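Local coordinates for protein endoglucanase (Ruminococcus champanellensis, PDB 6WQV) that probably hydrolyses internal beta-1,4 linkages of cellulose and other plant cell-wall polysaccharides, as a broad-specificity endoglucanase of glycoside hydrolase family 5, at residues N31-T36 and Q48-W53; E155-E160 and A204-M209; T191-V196 and P228-A233; W320-A325 and F333-R338. All coordinates share one frame; numbering follows the deposited sequence.

Contact 1 (N31-T36 and Q48-W53). With BGC (beta-D-glucopyranose), chain E; BGC (beta-D-glucopyranose), chain B.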
# COMPACT_ATOMS: atom_id res chain seq x y z
N ASN A 31 9.40 -4.38 1.98
CA ASN A 31 10.75 -4.25 2.55
C ASN A 31 11.84 -4.12 1.48
O ASN A 31 12.97 -4.58 1.66
CB ASN A 31 11.07 -5.40 3.52
CG ASN A 31 10.48 -5.20 4.90
OD1 ASN A 31 9.67 -4.30 5.11
ND2 ASN A 31 10.88 -6.05 5.84
N THR A 32 11.50 -3.43 0.38
CA THR A 32 12.35 -3.33 -0.80
C THR A 32 12.59 -1.86 -1.08
O THR A 32 13.46 -1.25 -0.46
CB THR A 32 11.70 -4.15 -1.92
OG1 THR A 32 11.49 -5.50 -1.46
CG2 THR A 32 12.57 -4.21 -3.15
N LEU A 33 11.87 -1.24 -2.03
CA LEU A 33 12.06 0.19 -2.29
C LEU A 33 11.55 1.05 -1.15
O LEU A 33 11.84 2.26 -1.12
CB LEU A 33 11.40 0.58 -3.61
CG LEU A 33 11.88 -0.21 -4.84
CD1 LEU A 33 11.16 0.30 -6.10
CD2 LEU A 33 13.40 -0.18 -4.99
N ASP A 34 10.81 0.45 -0.20
CA ASP A 34 10.36 1.10 1.02
C ASP A 34 11.39 1.07 2.15
O ASP A 34 11.18 1.75 3.16
CB ASP A 34 9.04 0.48 1.52
CG ASP A 34 9.02 -1.06 1.49
OD1 ASP A 34 9.43 -1.66 0.47
OD2 ASP A 34 8.56 -1.66 2.49
N ALA A 35 12.48 0.32 2.02
CA ALA A 35 13.46 0.26 3.08
C ALA A 35 14.11 1.62 3.29
O ALA A 35 14.46 2.32 2.33
CB ALA A 35 14.53 -0.78 2.74
N THR A 36 14.25 2.01 4.56
CA THR A 36 14.90 3.25 4.93
C THR A 36 16.22 2.97 5.65
O THR A 36 16.40 1.92 6.26
CB THR A 36 14.01 4.12 5.83
OG1 THR A 36 13.65 3.39 7.01
CG2 THR A 36 12.74 4.54 5.10
N GLN A 48 21.93 0.29 -2.19
CA GLN A 48 22.03 0.21 -0.73
C GLN A 48 20.65 0.25 -0.08
O GLN A 48 20.41 -0.45 0.91
CB GLN A 48 22.90 1.35 -0.20
CG GLN A 48 24.38 1.14 -0.46
CD GLN A 48 25.23 2.36 -0.18
OE1 GLN A 48 24.76 3.50 -0.22
NE2 GLN A 48 26.51 2.13 0.10
N SER A 49 19.74 1.06 -0.62
CA SER A 49 18.38 1.10 -0.08
C SER A 49 17.63 -0.19 -0.37
O SER A 49 17.05 -0.80 0.54
CB SER A 49 17.62 2.27 -0.70
OG SER A 49 18.14 3.52 -0.29
N GLU A 50 17.60 -0.61 -1.63
CA GLU A 50 16.75 -1.72 -2.02
C GLU A 50 17.11 -3.01 -1.28
O GLU A 50 16.22 -3.83 -1.02
CB GLU A 50 16.82 -1.92 -3.54
CG GLU A 50 15.90 -3.02 -4.07
CD GLU A 50 15.73 -3.00 -5.59
OE1 GLU A 50 16.24 -2.07 -6.27
OE2 GLU A 50 15.06 -3.93 -6.11
N THR A 51 18.38 -3.19 -0.93
CA THR A 51 18.86 -4.40 -0.28
C THR A 51 19.07 -4.22 1.22
O THR A 51 19.65 -5.11 1.86
CB THR A 51 20.16 -4.88 -0.94
OG1 THR A 51 21.20 -3.91 -0.77
CG2 THR A 51 19.95 -5.11 -2.44
N ALA A 52 18.59 -3.12 1.80
CA ALA A 52 18.91 -2.82 3.18
C ALA A 52 18.17 -3.71 4.17
O ALA A 52 18.65 -3.89 5.30
CB ALA A 52 18.61 -1.35 3.47
N TRP A 53 17.03 -4.27 3.79
CA TRP A 53 16.16 -4.99 4.71
C TRP A 53 15.90 -6.42 4.25
O TRP A 53 14.76 -6.90 4.26
CB TRP A 53 14.83 -4.26 4.89
CG TRP A 53 14.85 -3.00 5.71
CD1 TRP A 53 15.90 -2.45 6.38
CD2 TRP A 53 13.73 -2.13 5.95
NE1 TRP A 53 15.51 -1.29 7.01
CE2 TRP A 53 14.18 -1.08 6.77
CE3 TRP A 53 12.38 -2.15 5.55
CZ2 TRP A 53 13.33 -0.05 7.20
CZ3 TRP A 53 11.55 -1.13 5.97
CH2 TRP A 53 12.02 -0.10 6.79
C2 BGC E . 7.53 -5.05 7.81
C3 BGC E . 8.67 -5.10 8.79
C4 BGC E . 9.45 -3.82 8.83
C5 BGC E . 8.55 -2.63 9.10
C6 BGC E . 9.20 -1.29 9.01
C1 BGC E . 6.62 -3.86 8.09
O2 BGC E . 6.76 -6.27 7.87
O3 BGC E . 9.56 -6.21 8.41
O4 BGC E . 10.41 -3.85 9.95
O5 BGC E . 7.44 -2.62 8.10
O6 BGC E . 8.30 -0.28 9.48
C2 BGC B . 12.50 -3.09 10.76
C3 BGC B . 13.94 -2.95 10.46
C4 BGC B . 14.55 -4.22 9.88
C5 BGC B . 13.73 -4.68 8.67
C6 BGC B . 14.25 -6.00 8.13
C1 BGC B . 11.71 -3.57 9.56
O2 BGC B . 11.94 -1.84 11.17
O3 BGC B . 14.64 -2.62 11.69
O4 BGC B . 15.89 -3.97 9.48
O5 BGC B . 12.32 -4.85 9.02
O6 BGC B . 13.93 -7.01 9.05
O HOH W 1 15.65 -4.97 1.38
O HOH W 2 12.50 -8.41 5.04
O HOH W 3 16.88 3.95 2.03
O HOH W 4 18.34 0.36 7.57
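Thr32 and Glu50 bring their CA atoms to 4.8 Å where the type I beta turn from Thr32 to Ala35 rests against the end of helix 46-50 and the loop that follows it. The main side chain is Trp53: CG anti to the carbonyl carbon (chi1 -73°) helps lay its indole over Ala35, between protein and sugar. Ala35 CA lies 3.6 Å from the centroid of the six-membered ring of Trp53 and 11° off the normal, a CH-pi contact. Alanine suits this place because its small side chain lets the main chain settle onto the ring, with CB against CD2 of Trp53. The opposite face receives C5 of the chain B glucose, 3.6 Å above the plane of the Trp53 ring. Asn31 reaches the ring with OD1, 3.5 Å from CE3 of Trp53, its amide turned 72° from the indole. Segment 31-36 follows the first strand of the (beta/alpha)8 barrel, at the C-terminal mouth where substrates bind in this fold. Here Asn31 ND2 donates to O3 of the chain E glucose at 2.9 Å in a nearly straight bond. Behind it, the Asp34 carboxylate holds the turn: OD2 accepts from Asn31 N with its syn lone pair, and OD1 is met by Thr32 N from above the carboxylate plane. One water donates to Asn31 O and Glu50 O and accepts from Trp53 N. The extended Glu50 chain lies beside Thr32, CG to CG2 3.7 Å, and beside Leu33 CD2; OE1 forms a salt bridge with Arg99 and OE2 a hydrogen bond with Thr58 OG1.

Contact 2 (E155-E160 and A204-M209)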
# COMPACT_ATOMS: atom_id res chain seq x y z
N GLU A 155 -4.26 3.13 -17.52
CA GLU A 155 -5.07 2.93 -16.32
C GLU A 155 -4.53 1.84 -15.42
O GLU A 155 -5.00 1.71 -14.28
CB GLU A 155 -6.52 2.63 -16.72
CG GLU A 155 -6.77 1.24 -17.29
CD GLU A 155 -6.36 1.08 -18.75
OE1 GLU A 155 -5.92 2.06 -19.38
OE2 GLU A 155 -6.49 -0.04 -19.26
N HIS A 156 -3.56 1.06 -15.88
CA HIS A 156 -3.02 0.02 -15.02
C HIS A 156 -2.17 0.58 -13.89
O HIS A 156 -1.93 -0.13 -12.92
CB HIS A 156 -2.19 -0.98 -15.83
CG HIS A 156 -3.02 -1.87 -16.70
ND1 HIS A 156 -3.41 -1.50 -17.97
CD2 HIS A 156 -3.53 -3.11 -16.49
CE1 HIS A 156 -4.12 -2.48 -18.51
NE2 HIS A 156 -4.21 -3.46 -17.63
N LEU A 157 -1.72 1.83 -14.00
CA LEU A 157 -0.93 2.44 -12.94
C LEU A 157 -1.81 3.33 -12.08
O LEU A 157 -2.48 4.25 -12.60
CB LEU A 157 0.25 3.24 -13.48
CG LEU A 157 1.20 3.84 -12.44
CD1 LEU A 157 1.83 2.74 -11.60
CD2 LEU A 157 2.24 4.69 -13.15
N ILE A 158 -1.81 3.07 -10.78
CA ILE A 158 -2.55 3.81 -9.77
C ILE A 158 -1.54 4.48 -8.85
O ILE A 158 -0.54 3.86 -8.46
CB ILE A 158 -3.41 2.81 -8.96
CG1 ILE A 158 -4.43 2.12 -9.86
CG2 ILE A 158 -4.07 3.49 -7.77
CD1 ILE A 158 -5.00 0.85 -9.25
N PHE A 159 -1.78 5.74 -8.52
CA PHE A 159 -0.97 6.42 -7.52
C PHE A 159 -1.69 6.40 -6.16
O PHE A 159 -2.89 6.68 -6.09
CB PHE A 159 -0.76 7.89 -7.87
CG PHE A 159 -0.06 8.16 -9.18
CD1 PHE A 159 0.80 7.25 -9.77
CD2 PHE A 159 -0.26 9.38 -9.80
CE1 PHE A 159 1.43 7.56 -10.97
CE2 PHE A 159 0.36 9.69 -10.98
CZ PHE A 159 1.20 8.79 -11.57
N GLU A 160 -0.94 6.10 -5.09
CA GLU A 160 -1.42 6.13 -3.71
C GLU A 160 -0.65 7.20 -2.95
O GLU A 160 0.58 7.12 -2.83
CB GLU A 160 -1.24 4.76 -3.03
CG GLU A 160 -1.64 4.83 -1.57
CD GLU A 160 -1.67 3.49 -0.89
OE1 GLU A 160 -0.72 2.71 -1.07
OE2 GLU A 160 -2.66 3.24 -0.16
N ALA A 204 -5.08 13.16 -15.50
CA ALA A 204 -6.39 13.77 -15.27
C ALA A 204 -7.46 12.73 -14.97
O ALA A 204 -8.44 13.07 -14.30
CB ALA A 204 -6.80 14.58 -16.50
N ILE A 205 -7.28 11.49 -15.43
CA ILE A 205 -8.31 10.47 -15.26
C ILE A 205 -7.77 9.20 -14.62
O ILE A 205 -8.44 8.16 -14.61
CB ILE A 205 -9.02 10.15 -16.59
CG1 ILE A 205 -8.00 9.74 -17.67
CG2 ILE A 205 -9.84 11.34 -17.07
CD1 ILE A 205 -8.61 9.03 -18.87
N ARG A 206 -6.56 9.26 -14.08
CA ARG A 206 -6.00 8.13 -13.35
C ARG A 206 -6.74 7.91 -12.04
O ARG A 206 -7.12 8.86 -11.35
CB ARG A 206 -4.52 8.41 -13.05
CG ARG A 206 -3.75 7.23 -12.47
CD ARG A 206 -2.25 7.51 -12.34
NE ARG A 206 -1.71 8.09 -13.56
CZ ARG A 206 -1.50 7.42 -14.70
NH1 ARG A 206 -1.76 6.12 -14.77
NH2 ARG A 206 -1.04 8.06 -15.76
N CYS A 207 -6.93 6.65 -11.67
CA CYS A 207 -7.46 6.35 -10.34
C CYS A 207 -6.38 6.55 -9.29
O CYS A 207 -5.20 6.23 -9.50
CB CYS A 207 -8.00 4.92 -10.29
SG CYS A 207 -9.56 4.73 -11.16
N LEU A 208 -6.78 7.11 -8.14
CA LEU A 208 -5.87 7.44 -7.06
C LEU A 208 -6.37 6.83 -5.76
O LEU A 208 -7.58 6.72 -5.54
CB LEU A 208 -5.79 8.95 -6.90
CG LEU A 208 -5.51 9.78 -8.16
CD1 LEU A 208 -5.57 11.26 -7.81
CD2 LEU A 208 -4.19 9.41 -8.79
N MET A 209 -5.43 6.43 -4.91
CA MET A 209 -5.73 5.82 -3.62
C MET A 209 -5.28 6.74 -2.49
O MET A 209 -4.24 7.39 -2.59
CB MET A 209 -5.05 4.45 -3.49
CG MET A 209 -5.72 3.32 -4.27
SD MET A 209 -4.71 1.82 -4.37
CE MET A 209 -4.33 1.67 -2.65
O HOH W 5 -5.40 4.16 -12.90
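Phe159 and Leu208 pair as neighbours in the parallel sheet of the (beta/alpha)8 barrel, where strands 157-160 and 208-211 form a beta-alpha-beta unit with helix 179-197 as the crossover. Met209 N donates to Phe159 O at 2.8 Å, fixing the register so that Glu160 stands beside Met209. Phe159 and Leu208 face the covering helix, where Phe192 packs on both; the pair, with CB of Phe159 3.9 Å from CD2 of Leu208, suits the apolar layer between sheet and helix. Before the strands pair, Arg206 bridges them. Its chain runs out with CG anti to the backbone N and bends at chi3 (-48°), which lays CD over the centre of the Phe159 ring, 3.6 Å from its centroid, as a CH-pi contact. The guanidinium, 38° from the ring plane, sends NH1 to Leu157 O at 3.0 Å, the oxygen close to the guanidinium plane. Asn203 OD1 accepts from NE, Tyr153 O from NH2 and Asp154 O also from NH1; arginine suits the place because its methylenes pack on a ring while its N-H groups reach carbonyls beyond. Nearby, a water donates to Glu155 O and Leu157 O and accepts from Cys207 N. On the other face of the sheet, Ile158 CG2 lies 3.8 Å from SD of Met209. Glu160, whose OE1 forms a salt bridge with Arg75, has its OE2 3.4 Å from the terminal methyl CE of Met209.

Contact 3 (T191-V196 and P228-A233)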
# COMPACT_ATOMS: atom_id res chain seq x y z
N THR A 191 -4.31 17.73 -0.96
CA THR A 191 -3.16 18.25 -1.69
C THR A 191 -2.66 17.24 -2.71
O THR A 191 -2.37 17.59 -3.86
CB THR A 191 -2.04 18.60 -0.71
OG1 THR A 191 -2.50 19.67 0.13
CG2 THR A 191 -0.79 19.03 -1.44
N PHE A 192 -2.53 15.97 -2.30
CA PHE A 192 -2.08 14.94 -3.22
C PHE A 192 -2.95 14.89 -4.47
O PHE A 192 -2.45 14.87 -5.60
CB PHE A 192 -2.07 13.59 -2.49
CG PHE A 192 -2.15 12.38 -3.39
CD1 PHE A 192 -1.11 12.06 -4.25
CD2 PHE A 192 -3.27 11.56 -3.36
CE1 PHE A 192 -1.20 10.94 -5.07
CE2 PHE A 192 -3.36 10.44 -4.17
CZ PHE A 192 -2.33 10.13 -5.03
N VAL A 193 -4.27 14.86 -4.29
CA VAL A 193 -5.16 14.78 -5.45
C VAL A 193 -4.99 16.00 -6.34
O VAL A 193 -4.85 15.88 -7.56
CB VAL A 193 -6.62 14.58 -4.99
CG1 VAL A 193 -7.57 14.71 -6.15
CG2 VAL A 193 -6.78 13.23 -4.31
N ASN A 194 -4.99 17.19 -5.74
CA ASN A 194 -4.83 18.41 -6.54
C ASN A 194 -3.52 18.39 -7.31
O ASN A 194 -3.46 18.82 -8.47
CB ASN A 194 -4.87 19.65 -5.64
CG ASN A 194 -6.24 19.89 -5.01
OD1 ASN A 194 -7.25 19.38 -5.48
ND2 ASN A 194 -6.25 20.67 -3.94
N THR A 195 -2.44 17.93 -6.66
CA THR A 195 -1.12 17.94 -7.28
C THR A 195 -1.08 17.04 -8.50
O THR A 195 -0.50 17.40 -9.54
CB THR A 195 -0.08 17.51 -6.24
OG1 THR A 195 -0.02 18.47 -5.17
CG2 THR A 195 1.31 17.32 -6.85
N VAL A 196 -1.70 15.86 -8.42
CA VAL A 196 -1.71 14.95 -9.55
C VAL A 196 -2.56 15.50 -10.68
O VAL A 196 -2.15 15.49 -11.85
CB VAL A 196 -2.18 13.56 -9.09
CG1 VAL A 196 -2.42 12.66 -10.30
CG2 VAL A 196 -1.17 12.93 -8.13
N PRO A 228 -11.19 13.42 -0.59
CA PRO A 228 -10.87 14.66 -1.31
C PRO A 228 -11.89 15.00 -2.38
O PRO A 228 -12.49 14.11 -3.00
CB PRO A 228 -9.50 14.37 -1.94
CG PRO A 228 -8.91 13.33 -1.10
CD PRO A 228 -10.05 12.50 -0.55
N THR A 229 -12.09 16.30 -2.60
CA THR A 229 -12.81 16.77 -3.77
C THR A 229 -11.93 16.58 -4.99
O THR A 229 -10.73 16.88 -4.97
CB THR A 229 -13.14 18.25 -3.59
OG1 THR A 229 -13.99 18.41 -2.44
CG2 THR A 229 -13.85 18.83 -4.81
N ASP A 230 -12.51 16.06 -6.07
CA ASP A 230 -11.78 15.71 -7.27
C ASP A 230 -12.31 16.53 -8.44
O ASP A 230 -13.39 17.12 -8.39
CB ASP A 230 -11.89 14.20 -7.56
CG ASP A 230 -10.69 13.64 -8.34
OD1 ASP A 230 -9.86 14.41 -8.87
OD2 ASP A 230 -10.57 12.39 -8.41
N THR A 231 -11.49 16.61 -9.49
CA THR A 231 -11.84 17.30 -10.72
C THR A 231 -12.59 16.41 -11.69
O THR A 231 -13.07 16.90 -12.72
CB THR A 231 -10.54 17.75 -11.38
OG1 THR A 231 -9.67 16.62 -11.50
CG2 THR A 231 -9.83 18.80 -10.55
N VAL A 232 -12.69 15.12 -11.39
CA VAL A 232 -13.34 14.13 -12.23
C VAL A 232 -14.05 13.17 -11.30
O VAL A 232 -13.65 12.97 -10.15
CB VAL A 232 -12.31 13.41 -13.12
CG1 VAL A 232 -11.15 12.90 -12.29
CG2 VAL A 232 -12.96 12.27 -13.89
N ALA A 233 -15.13 12.57 -11.79
CA ALA A 233 -15.98 11.75 -10.95
C ALA A 233 -15.45 10.33 -10.82
O ALA A 233 -14.90 9.76 -11.78
CB ALA A 233 -17.40 11.71 -11.51
O HOH W 6 -9.15 18.36 -6.93
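Val193, on the barrel helix 179-197, turns its CB toward the loop 228-233, which leads into barrel strand 236-241, and the branch there divides the work between two neighbours. With CG1 anti to the backbone N (chi1 171°), that methyl meets the carboxylate of Asp230, 3.6 Å from OD1. The other methyl, CG2, lies against the ring of Pro228, 3.8 Å from CB and a little further from CG, the two side chains crossing at about a right angle. A beta-branched residue fits because its two short methyls reach both partners at once, while the proline ring offers CB and CG as an apolar surface. Leu236, on the strand after the loop, touches Val193, Pro228 and Asp230 alike. At the next residue, Asn194 OD1 and Thr229 O share a water, which donates to the first at 2.6 Å and to the second at 2.9 Å. Gln190 OE1 also ties down the loop, accepting from Thr229 N. Asp230 OD1 accepts from Thr231 N at 2.8 Å. The direct contacts between the two segments are van der Waals, and their polar link runs through the water; the Asp230 charge is met by a salt bridge with Arg197, consistent with its lying beside a methyl.

Contact 4 (W320-A325 and F333-R338). With GLC (alpha-D-glucopyranose), chain C; BGC (beta-D-glucopyranose), chain E.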
# COMPACT_ATOMS: atom_id res chain seq x y z
N TRP A 320 -1.63 -8.93 -0.54
CA TRP A 320 -0.78 -9.55 0.48
C TRP A 320 0.49 -8.74 0.69
O TRP A 320 1.11 -8.28 -0.27
CB TRP A 320 -0.42 -10.99 0.05
CG TRP A 320 0.49 -11.68 1.05
CD1 TRP A 320 1.86 -11.59 1.12
CD2 TRP A 320 0.09 -12.53 2.13
NE1 TRP A 320 2.33 -12.32 2.19
CE2 TRP A 320 1.27 -12.92 2.82
CE3 TRP A 320 -1.14 -13.01 2.58
CZ2 TRP A 320 1.23 -13.75 3.93
CZ3 TRP A 320 -1.17 -13.83 3.68
CH2 TRP A 320 0.01 -14.20 4.34
N TRP A 321 0.92 -8.59 1.94
CA TRP A 321 2.18 -7.93 2.28
C TRP A 321 3.29 -8.97 2.32
O TRP A 321 3.35 -9.78 3.24
CB TRP A 321 2.07 -7.22 3.62
CG TRP A 321 3.35 -6.59 4.05
CD1 TRP A 321 4.20 -7.03 5.03
CD2 TRP A 321 3.94 -5.41 3.51
NE1 TRP A 321 5.28 -6.20 5.12
CE2 TRP A 321 5.15 -5.19 4.21
CE3 TRP A 321 3.57 -4.51 2.51
CZ2 TRP A 321 5.98 -4.12 3.92
CZ3 TRP A 321 4.39 -3.44 2.23
CH2 TRP A 321 5.58 -3.24 2.94
N ASP A 322 4.19 -8.96 1.32
CA ASP A 322 5.26 -9.96 1.22
C ASP A 322 6.61 -9.27 1.45
O ASP A 322 7.14 -8.59 0.57
CB ASP A 322 5.25 -10.66 -0.14
CG ASP A 322 6.09 -11.92 -0.16
OD1 ASP A 322 7.06 -11.98 0.61
OD2 ASP A 322 5.78 -12.82 -0.97
N ASN A 323 7.18 -9.48 2.64
CA ASN A 323 8.47 -8.89 2.96
C ASN A 323 9.63 -9.88 2.84
O ASN A 323 10.72 -9.60 3.33
CB ASN A 323 8.47 -8.26 4.36
CG ASN A 323 8.32 -9.26 5.47
OD1 ASN A 323 8.15 -10.47 5.24
ND2 ASN A 323 8.41 -8.78 6.71
N ASN A 324 9.41 -11.03 2.20
CA ASN A 324 10.49 -11.96 1.87
C ASN A 324 11.19 -12.51 3.12
O ASN A 324 12.35 -12.90 3.05
CB ASN A 324 11.50 -11.32 0.91
CG ASN A 324 12.44 -12.32 0.27
OD1 ASN A 324 12.00 -13.37 -0.19
ND2 ASN A 324 13.72 -12.00 0.24
N ALA A 325 10.49 -12.56 4.25
CA ALA A 325 11.06 -13.01 5.52
C ALA A 325 10.27 -14.22 6.02
O ALA A 325 9.05 -14.16 6.12
CB ALA A 325 11.03 -11.88 6.55
N PHE A 333 6.49 -12.24 6.99
CA PHE A 333 5.36 -12.18 6.08
C PHE A 333 5.70 -12.72 4.69
O PHE A 333 4.92 -12.52 3.75
CB PHE A 333 4.84 -10.75 5.98
CG PHE A 333 4.03 -10.30 7.17
CD1 PHE A 333 2.77 -10.84 7.42
CD2 PHE A 333 4.48 -9.28 8.00
CE1 PHE A 333 2.01 -10.41 8.50
CE2 PHE A 333 3.72 -8.85 9.08
CZ PHE A 333 2.49 -9.42 9.33
N GLY A 334 6.82 -13.41 4.54
CA GLY A 334 7.20 -13.91 3.23
C GLY A 334 6.21 -14.92 2.67
O GLY A 334 5.60 -15.70 3.40
N LEU A 335 6.08 -14.91 1.35
CA LEU A 335 5.24 -15.86 0.64
C LEU A 335 6.04 -16.40 -0.53
O LEU A 335 6.19 -17.62 -0.67
CB LEU A 335 3.94 -15.19 0.20
CG LEU A 335 2.81 -16.09 -0.31
CD1 LEU A 335 2.29 -17.00 0.79
CD2 LEU A 335 1.68 -15.23 -0.84
N LEU A 336 6.60 -15.50 -1.35
CA LEU A 336 7.55 -15.86 -2.39
C LEU A 336 8.96 -15.77 -1.82
O LEU A 336 9.37 -14.72 -1.32
CB LEU A 336 7.45 -14.89 -3.57
CG LEU A 336 8.49 -15.07 -4.69
CD1 LEU A 336 8.33 -16.45 -5.32
CD2 LEU A 336 8.33 -13.97 -5.73
N ASN A 337 9.70 -16.87 -1.89
CA ASN A 337 11.12 -16.83 -1.57
C ASN A 337 11.82 -16.31 -2.82
O ASN A 337 11.96 -17.02 -3.82
CB ASN A 337 11.62 -18.21 -1.14
CG ASN A 337 13.05 -18.19 -0.68
OD1 ASN A 337 13.87 -17.42 -1.17
ND2 ASN A 337 13.36 -19.05 0.29
N ARG A 338 12.25 -15.05 -2.79
CA ARG A 338 12.70 -14.38 -4.01
C ARG A 338 14.01 -14.96 -4.53
O ARG A 338 14.23 -15.00 -5.74
CB ARG A 338 12.83 -12.88 -3.77
CG ARG A 338 11.50 -12.18 -3.50
CD ARG A 338 11.68 -10.69 -3.32
NE ARG A 338 10.60 -10.15 -2.50
CZ ARG A 338 10.57 -8.90 -2.05
NH1 ARG A 338 11.55 -8.06 -2.35
NH2 ARG A 338 9.57 -8.51 -1.29
C1 GLC C . 2.07 -1.45 7.66
C2 GLC C . 3.25 -0.99 6.81
C3 GLC C . 4.26 -1.96 6.39
C4 GLC C . 4.64 -2.87 7.54
C5 GLC C . 3.38 -3.61 7.94
C6 GLC C . 3.59 -4.73 8.94
O1 GLC C . 0.94 -1.83 6.99
O2 GLC C . 2.69 -0.25 5.68
O3 GLC C . 5.44 -1.19 5.96
O4 GLC C . 5.68 -3.76 7.12
O5 GLC C . 2.44 -2.64 8.55
O6 GLC C . 4.06 -4.26 10.13
C2 BGC E . 7.53 -5.05 7.81
C3 BGC E . 8.67 -5.10 8.79
C4 BGC E . 9.45 -3.82 8.83
C5 BGC E . 8.55 -2.63 9.10
C6 BGC E . 9.20 -1.29 9.01
C1 BGC E . 6.62 -3.86 8.09
O2 BGC E . 6.76 -6.27 7.87
O3 BGC E . 9.56 -6.21 8.41
O4 BGC E . 10.41 -3.85 9.95
O5 BGC E . 7.44 -2.62 8.10
O6 BGC E . 8.30 -0.28 9.48
O HOH W 7 8.98 -12.06 -1.28
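Trp321 and Phe333 meet beside the sugar as an offset edge-to-face pair with planes at 79°, Trp321 CD1 3.7 Å from CD2 of Phe333. With CG anti to the backbone N (chi1 176°), the indole of Trp321 is carried out to the sugars: one face meets C3 of the alpha-glucose, and NE1 donates to O2 of the chain E glucose at 3.1 Å, so tryptophan supplies apolar platform and N-H together. Asn323 adds ND2, which donates to O3 of that glucose at 3.3 Å and more weakly to O2; Glu331 O also takes this amide. The other end of the amide sets its rotation: OD1 accepts from Phe333 N and Ala325 N, which arrive from opposite faces of its plane, the second closing an Asx turn. Phe333 is placed by Trp320, whose NE1 donates to Phe333 O at 3.0 Å in the indole plane, while Leu335 CD2 lies over the five-membered ring of Trp320 in a CH-pi contact. Further out, Asp322 OD2 uses its syn lone pair for Leu336 N, 2.8 Å and almost straight at 176°, and also accepts from Trp27; OD1 takes Asn324 N in a second Asx turn. Gly334 N donates to Ala325 O at 2.8 Å, and glycine suits the place because a side chain would point into that oxygen. Asn324, at a positive phi that asparagine tolerates, receives Arg338 N on OD1 and stacks on the guanidinium, whose NH1 bonds to Thr32 OG1 and NH2 to Gly30 O. Such a tryptophan on the eighth barrel strand, lining the sugar site, recurs in family 5 glycoside hydrolases.

How the contacts relate
Contact 1 follows the first barrel strand and contact 4 sits on and after the eighth, which adjoins it; they line one wall of the glycan pocket, sharing the chain E glucose, with centres about 14 Å apart. They touch: Thr32 OG1 and Arg338 NH1 are 2.7 Å apart, a probable hydrogen bond, and Asp34 OD2 lies 3.4 Å from CH2 of Trp321. Contacts 2 and 3 form a second neighbourhood, their centres about 11 Å apart, where Ala204 O lies 3.4 Å from Val232 CG1. Between centres, contact 4 lies about 25 Å from contact 2, which shares its sheet, and 33 Å from contact 3, the outermost; the Glu160 side chain comes within about 8 Å of the alpha-glucose.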